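Local coordinates for protein aldo-keto reductase family 1, member B4 (Aldose reductase) (PDB 4HBK) that probably reduces aldehydes and sugars such as glucose to alcohols with NADPH, as an aldose reductase of the aldo/keto reductase family, at residues A[71-76]-A[296-301]; A[235-240]-A[285-290]; A[259-264]-A[315-320]; A[277-282]-A[303-308]. One frame throughout, in Å; residues are numbered along the deposited sequence.

Contact 1 of 4, residues A[71-76]-A[296-301]; sequences IGYRHL and KRIEEN
The edge of the Tyr-73 ring is turned to the backbone carbonyl of Ile-298, whose oxygen lies in the ring plane beside CE1 and the hydroxyl. Elsewhere, Phe-302 brings its ring against the Tyr-73 ring, and Ala-68 of helix 60-71 touches it. In this (beta/alpha)8 barrel, Tyr-73 sits in the loop between helix 60-71 and barrel strand 75-77, and the partner, helix 295-302, follows the last barrel strand, so the contact joins the start of the barrel to its end. Tyr-73 OH donates to Ile-298 O over 2.6 Å, arriving in the carbonyl plane on a lone pair, with a C=O...donor angle of 135°. The hydroxyl also receives a bond from water 1, which in turn accepts one from Asn-301 ND2 at 3.0 Å. The Tyr-73 ring and the Asn-301 amide are inclined at 69°, and Tyr-73 OH comes within 3.4 Å of Asn-301 CB. The phenol oxygen is thus held by two bonds, one given to the helix backbone and one taken from the bridging water. The methyl branch CG2 of Ile-298 packs against Tyr-73 CE1 at 3.5 Å, while its CG1 branch leads away from the segment 71-76. Ile-71 is the last residue of helix 60-71, before Gly-72 leaves the helical conformation with positive phi. With CG1 anti to the carbonyl carbon (chi1 -77°), Ile-71 directs its tip at helix 295-302, where CD1 meets Glu-299 CA at 3.5 Å and CB at 3.6 Å.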
# COMPACT_ATOMS: atom_id res chain seq x y z
N ILE A 71 16.46 6.24 10.16
CA ILE A 71 16.34 4.98 10.87
C ILE A 71 16.77 3.78 10.00
O ILE A 71 17.32 2.81 10.50
CB ILE A 71 14.88 4.82 11.40
CG1 ILE A 71 14.70 5.70 12.64
CG2 ILE A 71 14.55 3.35 11.71
CD1 ILE A 71 13.25 5.99 12.97
N GLY A 72 16.53 3.85 8.69
CA GLY A 72 16.92 2.76 7.82
C GLY A 72 15.89 2.37 6.77
O GLY A 72 16.21 1.63 5.86
N TYR A 73 14.65 2.84 6.89
CA TYR A 73 13.64 2.57 5.87
C TYR A 73 14.16 2.94 4.48
O TYR A 73 14.80 3.98 4.31
CB TYR A 73 12.39 3.41 6.12
CG TYR A 73 11.52 3.05 7.32
CD1 TYR A 73 11.90 3.40 8.61
CD2 TYR A 73 10.27 2.44 7.14
CE1 TYR A 73 11.09 3.10 9.70
CE2 TYR A 73 9.45 2.14 8.22
CZ TYR A 73 9.87 2.48 9.50
OH TYR A 73 9.07 2.19 10.57
N ARG A 74 13.86 2.11 3.48
CA ARG A 74 14.29 2.36 2.10
C ARG A 74 13.10 2.23 1.12
O ARG A 74 13.27 1.95 -0.06
CB ARG A 74 15.43 1.41 1.71
CG ARG A 74 16.75 1.66 2.47
CD ARG A 74 17.32 3.04 2.15
NE ARG A 74 18.57 3.34 2.87
CZ ARG A 74 18.63 4.02 4.02
NH1 ARG A 74 17.53 4.46 4.61
NH2 ARG A 74 19.81 4.25 4.58
N HIS A 75 11.91 2.47 1.64
CA HIS A 75 10.68 2.23 0.91
C HIS A 75 9.65 3.21 1.47
O HIS A 75 9.44 3.25 2.68
CB HIS A 75 10.26 0.78 1.13
CG HIS A 75 8.90 0.43 0.60
ND1 HIS A 75 8.44 -0.87 0.54
CD2 HIS A 75 7.89 1.21 0.14
CE1 HIS A 75 7.22 -0.88 0.05
NE2 HIS A 75 6.85 0.36 -0.21
N LEU A 76 9.05 4.02 0.60
CA LEU A 76 8.01 4.97 1.03
C LEU A 76 6.74 4.71 0.25
O LEU A 76 6.80 4.60 -0.97
CB LEU A 76 8.43 6.43 0.83
CG LEU A 76 9.82 6.86 1.31
CD1 LEU A 76 10.18 8.26 0.78
CD2 LEU A 76 9.87 6.83 2.81
N LYS A 296 9.07 7.91 17.67
CA LYS A 296 9.30 6.68 18.44
C LYS A 296 8.62 5.47 17.80
O LYS A 296 9.16 4.37 17.87
CB LYS A 296 8.83 6.84 19.88
CG LYS A 296 9.54 7.96 20.64
CD LYS A 296 10.76 7.46 21.41
CE LYS A 296 10.71 7.90 22.88
NZ LYS A 296 11.83 7.33 23.69
N ARG A 297 7.45 5.67 17.21
CA ARG A 297 6.73 4.58 16.56
C ARG A 297 7.40 4.20 15.25
O ARG A 297 7.56 3.02 14.94
CB ARG A 297 5.27 4.95 16.29
CG ARG A 297 4.48 5.30 17.54
CD ARG A 297 5.03 4.57 18.75
NE ARG A 297 4.08 3.60 19.29
CZ ARG A 297 2.95 3.91 19.92
NH1 ARG A 297 2.62 5.19 20.07
NH2 ARG A 297 2.16 2.95 20.38
N ILE A 298 7.81 5.21 14.49
CA ILE A 298 8.52 4.94 13.25
C ILE A 298 9.73 4.07 13.55
O ILE A 298 9.98 3.10 12.85
CB ILE A 298 8.96 6.23 12.56
CG1 ILE A 298 7.71 7.03 12.18
CG2 ILE A 298 9.78 5.91 11.33
CD1 ILE A 298 7.98 8.45 11.74
N GLU A 299 10.45 4.39 14.62
CA GLU A 299 11.65 3.62 14.97
C GLU A 299 11.29 2.22 15.44
O GLU A 299 11.87 1.24 14.97
CB GLU A 299 12.47 4.34 16.04
CG GLU A 299 13.64 3.52 16.53
CD GLU A 299 14.76 4.37 17.12
OE1 GLU A 299 15.94 3.99 16.94
OE2 GLU A 299 14.46 5.40 17.76
N GLU A 300 10.35 2.12 16.36
CA GLU A 300 9.89 0.83 16.86
C GLU A 300 9.46 -0.12 15.73
O GLU A 300 9.85 -1.29 15.69
CB GLU A 300 8.77 1.04 17.88
CG GLU A 300 7.90 -0.17 18.15
CD GLU A 300 6.79 0.12 19.18
OE1 GLU A 300 6.80 1.20 19.82
OE2 GLU A 300 5.90 -0.74 19.34
N ASN A 301 8.66 0.38 14.80
CA ASN A 301 8.14 -0.45 13.70
C ASN A 301 9.25 -1.10 12.88
O ASN A 301 9.04 -2.14 12.24
CB ASN A 301 7.23 0.37 12.78
CG ASN A 301 5.91 0.75 13.43
OD1 ASN A 301 5.54 0.19 14.46
ND2 ASN A 301 5.19 1.70 12.84
O HOH W 1 6.23 3.21 10.52

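Contact 2 of 4, residues A[235-240]-A[285-290]; sequences GLTVTA and KLIVVP
With chi1 near -65° in both residues, Thr-239 and Ile-287 put OG1 and CG1 beside the backbone N, and the hydroxyl oxygen rests against Ile-287 CB at 3.4 Å. The pair belongs to the parallel barrel of the aldo/keto reductase fold, in which strand 237-241 lies beside the last strand, 287-288; the connection between them, which includes helices 260-269 and 273-283, is a right-handed beta-alpha-beta crossover. Three backbone bonds run between the strands: Ile-287 N donates to Val-238 O at 3.0 Å, Ala-240 N to Ile-287 O at 2.9 Å and nearly straight (174°), and Val-289 N to Ala-240 O in a weak bond of 3.5 Å. Ile-287 is therefore bonded through both its N and its O. At the entrance to the pairing, water 2 accepts from Val-238 N and donates to Lys-285 O, extending the link by one step.

The face carrying Thr-239 and Ile-287 also receives Thr-237, and Asn-213 ND2 is hydrogen-bonded to the hydroxyls of both threonines. Ala-240 and Val-288 point to the other face, where Leu-281 of helix 273-283 packs on each. Val-238 and Leu-286 run alongside one another, Leu-286 CD2 against Val-238 CB. Val-289 has its side chain about 7 Å from that of Lys-111, which is predicted to lower the pKa of the active-site tyrosine, and its CG2 touches Thr-239 CG2 at 3.8 Å.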
# COMPACT_ATOMS: atom_id res chain seq x y z
N GLY A 235 1.52 -15.23 -8.51
CA GLY A 235 2.81 -14.59 -8.62
C GLY A 235 2.88 -13.12 -8.22
O GLY A 235 3.94 -12.49 -8.35
N LEU A 236 1.77 -12.56 -7.74
CA LEU A 236 1.81 -11.19 -7.23
C LEU A 236 2.50 -11.19 -5.88
O LEU A 236 2.43 -12.17 -5.15
CB LEU A 236 0.41 -10.65 -7.02
CG LEU A 236 -0.56 -10.61 -8.19
CD1 LEU A 236 -1.46 -9.39 -8.05
CD2 LEU A 236 0.20 -10.57 -9.51
N THR A 237 3.15 -10.08 -5.53
CA THR A 237 3.53 -9.86 -4.14
C THR A 237 2.39 -9.11 -3.49
O THR A 237 1.58 -8.46 -4.19
CB THR A 237 4.79 -9.03 -4.01
OG1 THR A 237 4.54 -7.71 -4.50
CG2 THR A 237 5.96 -9.68 -4.77
N VAL A 238 2.31 -9.17 -2.17
CA VAL A 238 1.17 -8.61 -1.47
C VAL A 238 1.63 -7.71 -0.35
O VAL A 238 2.48 -8.09 0.45
CB VAL A 238 0.27 -9.71 -0.90
CG1 VAL A 238 -0.95 -9.09 -0.22
CG2 VAL A 238 -0.17 -10.67 -2.01
N THR A 239 1.05 -6.52 -0.28
CA THR A 239 1.41 -5.56 0.73
C THR A 239 0.25 -5.40 1.68
O THR A 239 -0.91 -5.29 1.26
CB THR A 239 1.74 -4.19 0.11
OG1 THR A 239 2.93 -4.31 -0.68
CG2 THR A 239 1.93 -3.12 1.19
N ALA A 240 0.55 -5.41 2.97
CA ALA A 240 -0.47 -5.24 3.98
C ALA A 240 -0.55 -3.79 4.34
O ALA A 240 0.42 -3.22 4.83
CB ALA A 240 -0.13 -6.06 5.21
N LYS A 285 5.05 -13.71 4.32
CA LYS A 285 5.66 -13.28 3.06
C LYS A 285 5.02 -12.02 2.49
O LYS A 285 4.89 -11.87 1.28
CB LYS A 285 5.63 -14.42 2.03
CG LYS A 285 6.18 -15.73 2.60
CD LYS A 285 7.11 -16.44 1.63
CE LYS A 285 6.36 -17.43 0.74
NZ LYS A 285 7.29 -18.43 0.09
N LEU A 286 4.64 -11.11 3.39
CA LEU A 286 4.00 -9.85 3.02
C LEU A 286 4.99 -8.70 3.15
O LEU A 286 5.94 -8.77 3.93
CB LEU A 286 2.80 -9.57 3.93
CG LEU A 286 1.77 -10.70 3.95
CD1 LEU A 286 0.73 -10.50 5.05
CD2 LEU A 286 1.08 -10.83 2.59
N ILE A 287 4.76 -7.65 2.37
CA ILE A 287 5.40 -6.35 2.60
C ILE A 287 4.52 -5.65 3.62
O ILE A 287 3.32 -5.91 3.68
CB ILE A 287 5.43 -5.52 1.31
CG1 ILE A 287 6.32 -6.19 0.25
CG2 ILE A 287 5.90 -4.11 1.59
CD1 ILE A 287 5.54 -6.88 -0.86
N VAL A 288 5.09 -4.78 4.45
CA VAL A 288 4.25 -4.01 5.37
C VAL A 288 4.55 -2.52 5.26
O VAL A 288 5.71 -2.12 5.12
CB VAL A 288 4.39 -4.49 6.84
CG1 VAL A 288 3.97 -5.96 6.96
CG2 VAL A 288 5.81 -4.27 7.36
N VAL A 289 3.51 -1.70 5.33
CA VAL A 289 3.66 -0.25 5.25
C VAL A 289 2.92 0.44 6.40
O VAL A 289 1.96 1.18 6.18
CB VAL A 289 3.21 0.30 3.85
CG1 VAL A 289 4.15 -0.21 2.74
CG2 VAL A 289 1.78 -0.12 3.54
N PRO A 290 3.39 0.21 7.64
CA PRO A 290 2.76 0.83 8.82
C PRO A 290 2.84 2.35 8.73
O PRO A 290 3.92 2.89 8.47
CB PRO A 290 3.62 0.33 9.98
CG PRO A 290 4.94 0.02 9.37
CD PRO A 290 4.60 -0.54 8.01
O HOH W 2 3.81 -11.31 -1.17

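Contact 3 of 4, residues A[259-264]-A[315-320]; sequences KPCVLE and HELNTE
Helix segments 260-264 and 315-319 run almost antiparallel, 164° between their directions, with axes 10.1 Å apart at closest approach, and Cys-261 and Leu-317 are the residues whose alpha carbons come nearest. Lys-259, at the N-cap position of the first helix, reaches across to the C-terminal end of the second. Its chain bends at chi3 and chi4, and NZ donates to Glu-320 O at 3.0 Å, coming from above the carbonyl plane. An ammonium group at this end of a helix would also be expected to interact favourably with the helix dipole.

Helix 311-319 lies beyond the last barrel helix, 295-302, and is packed against the outer layer of the (beta/alpha)8 barrel. The centre of this interface is Cys-261, whose SG lies between backbone N and carbonyl carbon (chi1 62°) and touches Leu-317 CD2 and Glu-320 CG, each at 3.9 Å. Its CB rests on the carboxylate carbon of Glu-316. From the inner side, Val-262 CG2 meets Leu-317 CD2 at 3.7 Å, the two side chains meeting nearly perpendicular. Toward solvent, Glu-264 OE2 and Glu-316 OE2 are 4.2 Å apart, a pair of like charges that probably disfavours closer approach.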
# COMPACT_ATOMS: atom_id res chain seq x y z
N LYS A 259 -4.43 -6.90 22.54
CA LYS A 259 -4.91 -8.28 22.57
C LYS A 259 -4.01 -9.14 23.47
O LYS A 259 -2.79 -9.06 23.38
CB LYS A 259 -4.92 -8.84 21.15
CG LYS A 259 -5.97 -9.92 20.87
CD LYS A 259 -5.79 -10.54 19.46
CE LYS A 259 -7.03 -10.39 18.58
NZ LYS A 259 -8.28 -10.84 19.26
N PRO A 260 -4.60 -9.97 24.34
CA PRO A 260 -3.76 -10.75 25.27
C PRO A 260 -2.70 -11.65 24.59
O PRO A 260 -1.55 -11.64 25.03
CB PRO A 260 -4.79 -11.60 26.03
CG PRO A 260 -6.05 -10.79 25.99
CD PRO A 260 -6.04 -10.12 24.63
N CYS A 261 -3.06 -12.39 23.54
CA CYS A 261 -2.11 -13.30 22.91
C CYS A 261 -0.97 -12.50 22.28
O CYS A 261 0.19 -12.91 22.33
CB CYS A 261 -2.79 -14.21 21.88
SG CYS A 261 -3.55 -13.34 20.51
N VAL A 262 -1.31 -11.34 21.73
CA VAL A 262 -0.30 -10.43 21.20
C VAL A 262 0.69 -10.01 22.29
O VAL A 262 1.90 -10.02 22.08
CB VAL A 262 -0.94 -9.18 20.57
CG1 VAL A 262 0.13 -8.16 20.22
CG2 VAL A 262 -1.73 -9.57 19.32
N LEU A 263 0.18 -9.66 23.46
CA LEU A 263 1.04 -9.22 24.56
C LEU A 263 1.90 -10.37 25.11
O LEU A 263 3.09 -10.21 25.37
CB LEU A 263 0.18 -8.58 25.66
CG LEU A 263 -0.29 -7.16 25.35
CD1 LEU A 263 -1.40 -6.71 26.29
CD2 LEU A 263 0.87 -6.18 25.43
N GLU A 264 1.28 -11.53 25.27
CA GLU A 264 2.03 -12.70 25.70
C GLU A 264 3.20 -12.97 24.76
O GLU A 264 4.33 -13.13 25.21
CB GLU A 264 1.12 -13.92 25.74
CG GLU A 264 0.14 -13.86 26.88
CD GLU A 264 -0.94 -14.92 26.76
OE1 GLU A 264 -1.86 -14.91 27.61
OE2 GLU A 264 -0.86 -15.76 25.84
N HIS A 315 -0.03 -19.61 14.55
CA HIS A 315 -1.35 -20.22 14.55
C HIS A 315 -2.27 -19.55 15.56
O HIS A 315 -3.45 -19.31 15.27
CB HIS A 315 -1.26 -21.72 14.84
CG HIS A 315 -2.58 -22.43 14.77
ND1 HIS A 315 -3.26 -22.86 15.89
CD2 HIS A 315 -3.35 -22.77 13.71
CE1 HIS A 315 -4.39 -23.44 15.52
NE2 HIS A 315 -4.47 -23.41 14.20
N GLU A 316 -1.74 -19.25 16.75
CA GLU A 316 -2.53 -18.62 17.80
C GLU A 316 -3.09 -17.29 17.34
O GLU A 316 -4.28 -17.02 17.51
CB GLU A 316 -1.71 -18.43 19.08
CG GLU A 316 -2.55 -17.87 20.21
CD GLU A 316 -1.82 -17.80 21.55
OE1 GLU A 316 -0.58 -17.64 21.57
OE2 GLU A 316 -2.49 -17.92 22.59
N LEU A 317 -2.24 -16.45 16.76
CA LEU A 317 -2.70 -15.16 16.25
C LEU A 317 -3.83 -15.34 15.24
O LEU A 317 -4.82 -14.62 15.28
CB LEU A 317 -1.53 -14.36 15.65
CG LEU A 317 -0.49 -13.89 16.68
CD1 LEU A 317 0.79 -13.40 16.01
CD2 LEU A 317 -1.07 -12.80 17.55
N ASN A 318 -3.68 -16.31 14.34
CA ASN A 318 -4.74 -16.59 13.37
C ASN A 318 -6.05 -17.03 14.01
O ASN A 318 -7.11 -16.49 13.70
CB ASN A 318 -4.28 -17.61 12.32
CG ASN A 318 -3.35 -17.00 11.28
OD1 ASN A 318 -3.64 -15.93 10.72
ND2 ASN A 318 -2.22 -17.66 11.03
N THR A 319 -5.99 -17.99 14.93
CA THR A 319 -7.22 -18.48 15.56
C THR A 319 -7.92 -17.45 16.46
O THR A 319 -9.14 -17.53 16.67
CB THR A 319 -7.01 -19.82 16.30
OG1 THR A 319 -6.21 -19.61 17.47
CG2 THR A 319 -6.31 -20.82 15.40
N GLU A 320 -7.16 -16.48 16.97
CA GLU A 320 -7.72 -15.44 17.84
C GLU A 320 -8.26 -14.22 17.07
O GLU A 320 -8.84 -13.30 17.65
CB GLU A 320 -6.68 -14.97 18.86
CG GLU A 320 -6.21 -16.06 19.80
CD GLU A 320 -7.31 -16.56 20.72
OE1 GLU A 320 -8.32 -15.83 20.90
OE2 GLU A 320 -7.17 -17.69 21.26

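Contact 4 of 4, residues A[277-282]-A[303-308]; sequences LLRYLL and QVFDFQ
A charged hydrogen bond ties Arg-279, on helix 273-283 of the (beta/alpha)8 barrel, to the loop that leads from helix 295-302 to helix 311-319. Arg-279 NH1 donates to Val-304 O over 2.9 Å, in the carbonyl plane and also in the plane of the guanidinium, at an N-H...acceptor angle of 155°. The same nitrogen gives a bond to water 3, which donates on to Phe-305 O, so NH1 serves Val-304 O directly and Phe-305 O through the water. A third carbonyl, Phe-307 O, sits over the centre of the guanidinium face, 3.2 Å from Arg-279 NE; the angle is too poor for a hydrogen bond, and NE is instead bonded to Gln-283 of the same helix.

Aromatic contact involves the stem of the arginine. CG is anti to the backbone N (chi1 -174°) and the chain bends at chi2 (76°), which lays the methylenes over one face of the Phe-307 ring. Arg-279 CB is 3.4 Å from Phe-307 CZ, and CG makes an off-centre CH-pi contact; the cation itself is too distant for more than a weak attraction.

Apolar packing comes mainly from Leu-282, whose CD1 touches Val-304 CG2 at 3.7 Å and Phe-305 CE1 at 4.1 Å, with Leu-278 CB near Val-304 CG1. With carbonyl oxygens at an edge and over a face, the guanidinium probably has its positive charge stabilised by the loop backbone, which would also limit its rotation.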
# COMPACT_ATOMS: atom_id res chain seq x y z
N LEU A 277 3.03 -7.87 15.79
CA LEU A 277 2.00 -7.76 14.75
C LEU A 277 2.60 -7.66 13.33
O LEU A 277 2.09 -8.25 12.38
CB LEU A 277 1.07 -6.58 15.03
CG LEU A 277 0.17 -6.72 16.27
CD1 LEU A 277 -0.57 -5.43 16.62
CD2 LEU A 277 -0.83 -7.86 16.07
N LEU A 278 3.68 -6.90 13.21
CA LEU A 278 4.37 -6.76 11.93
C LEU A 278 5.14 -8.03 11.55
O LEU A 278 5.13 -8.44 10.39
CB LEU A 278 5.32 -5.57 11.96
CG LEU A 278 4.62 -4.21 12.08
CD1 LEU A 278 5.63 -3.11 12.30
CD2 LEU A 278 3.83 -3.93 10.83
N ARG A 279 5.80 -8.66 12.51
CA ARG A 279 6.55 -9.88 12.23
C ARG A 279 5.60 -10.96 11.75
O ARG A 279 5.95 -11.78 10.89
CB ARG A 279 7.29 -10.38 13.47
CG ARG A 279 8.20 -11.56 13.21
CD ARG A 279 9.47 -11.12 12.51
NE ARG A 279 10.10 -12.25 11.84
CZ ARG A 279 11.18 -12.17 11.07
NH1 ARG A 279 11.78 -11.00 10.87
NH2 ARG A 279 11.66 -13.28 10.51
N TYR A 280 4.39 -10.96 12.31
CA TYR A 280 3.37 -11.91 11.93
C TYR A 280 3.10 -11.81 10.42
O TYR A 280 3.03 -12.82 9.72
CB TYR A 280 2.08 -11.63 12.73
CG TYR A 280 0.82 -12.11 12.04
CD1 TYR A 280 0.51 -13.46 12.00
CD2 TYR A 280 -0.04 -11.22 11.42
CE1 TYR A 280 -0.64 -13.91 11.37
CE2 TYR A 280 -1.19 -11.65 10.78
CZ TYR A 280 -1.48 -13.00 10.75
OH TYR A 280 -2.61 -13.47 10.12
N LEU A 281 2.96 -10.58 9.94
CA LEU A 281 2.68 -10.35 8.53
C LEU A 281 3.91 -10.65 7.70
O LEU A 281 3.80 -11.24 6.62
CB LEU A 281 2.22 -8.91 8.30
CG LEU A 281 0.91 -8.52 8.99
CD1 LEU A 281 0.70 -7.02 8.91
CD2 LEU A 281 -0.27 -9.26 8.37
N LEU A 282 5.08 -10.25 8.19
CA LEU A 282 6.31 -10.53 7.45
C LEU A 282 6.52 -12.04 7.22
O LEU A 282 6.94 -12.47 6.14
CB LEU A 282 7.52 -9.90 8.14
CG LEU A 282 7.58 -8.37 8.12
CD1 LEU A 282 8.66 -7.85 9.06
CD2 LEU A 282 7.84 -7.88 6.71
N GLN A 303 12.22 -2.26 14.00
CA GLN A 303 13.03 -3.26 14.69
C GLN A 303 12.32 -4.61 14.72
O GLN A 303 11.95 -5.10 15.79
CB GLN A 303 13.37 -2.82 16.12
CG GLN A 303 13.63 -1.32 16.30
CD GLN A 303 14.77 -0.80 15.44
OE1 GLN A 303 15.77 -1.49 15.22
NE2 GLN A 303 14.62 0.42 14.94
N VAL A 304 12.14 -5.21 13.56
CA VAL A 304 11.37 -6.44 13.45
C VAL A 304 12.13 -7.55 12.73
O VAL A 304 11.52 -8.50 12.23
CB VAL A 304 10.05 -6.19 12.69
CG1 VAL A 304 9.11 -5.34 13.51
CG2 VAL A 304 10.33 -5.54 11.35
N PHE A 305 13.45 -7.44 12.68
CA PHE A 305 14.25 -8.38 11.89
C PHE A 305 15.24 -9.19 12.71
O PHE A 305 16.20 -9.73 12.15
CB PHE A 305 15.00 -7.64 10.77
CG PHE A 305 14.10 -6.98 9.78
CD1 PHE A 305 13.37 -7.73 8.88
CD2 PHE A 305 13.99 -5.59 9.75
CE1 PHE A 305 12.53 -7.11 7.96
CE2 PHE A 305 13.15 -4.97 8.84
CZ PHE A 305 12.42 -5.73 7.95
N ASP A 306 15.03 -9.27 14.02
CA ASP A 306 15.97 -9.99 14.88
C ASP A 306 15.31 -11.03 15.78
O ASP A 306 15.82 -11.35 16.85
CB ASP A 306 16.79 -9.01 15.71
CG ASP A 306 15.93 -8.19 16.65
OD1 ASP A 306 14.68 -8.30 16.58
OD2 ASP A 306 16.50 -7.42 17.45
N PHE A 307 14.17 -11.54 15.35
CA PHE A 307 13.50 -12.61 16.07
C PHE A 307 12.56 -13.32 15.13
O PHE A 307 12.33 -12.87 14.00
CB PHE A 307 12.73 -12.07 17.29
CG PHE A 307 11.45 -11.34 16.94
CD1 PHE A 307 11.48 -10.13 16.28
CD2 PHE A 307 10.22 -11.86 17.33
CE1 PHE A 307 10.30 -9.44 15.99
CE2 PHE A 307 9.03 -11.18 17.04
CZ PHE A 307 9.07 -9.97 16.37
N GLN A 308 12.01 -14.44 15.59
CA GLN A 308 11.13 -15.25 14.77
C GLN A 308 9.97 -15.77 15.61
O GLN A 308 10.17 -16.30 16.71
CB GLN A 308 11.92 -16.42 14.16
CG GLN A 308 11.11 -17.26 13.16
CD GLN A 308 11.59 -17.11 11.73
OE1 GLN A 308 10.86 -16.63 10.85
NE2 GLN A 308 12.83 -17.54 11.47
O HOH W 3 14.85 -11.39 10.21

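Overall arrangement
Contact 2 is the core of the set, backbone pairing between barrel strands with every touching residue buried. Contact 1 is also largely buried but lies farther out, where a tyrosine hydroxyl meets a helix carbonyl. Contacts 3 and 4 are only partly buried and depend more on charged side chains reaching backbone oxygens. Helix 273-283 meets all four: it carries contact 4, packs on contact 1 through Leu-278 and on contact 2 through Leu-278 and Leu-281, and meets contact 3 through Leu-277 and Tyr-280, with a probable hydrogen bond between Tyr-280 and Asn-318. Contact 1 touches contact 2 at Asn-301 and Pro-290 and through His-75 on Ile-287 and Val-289, whereas contact 3 touches neither.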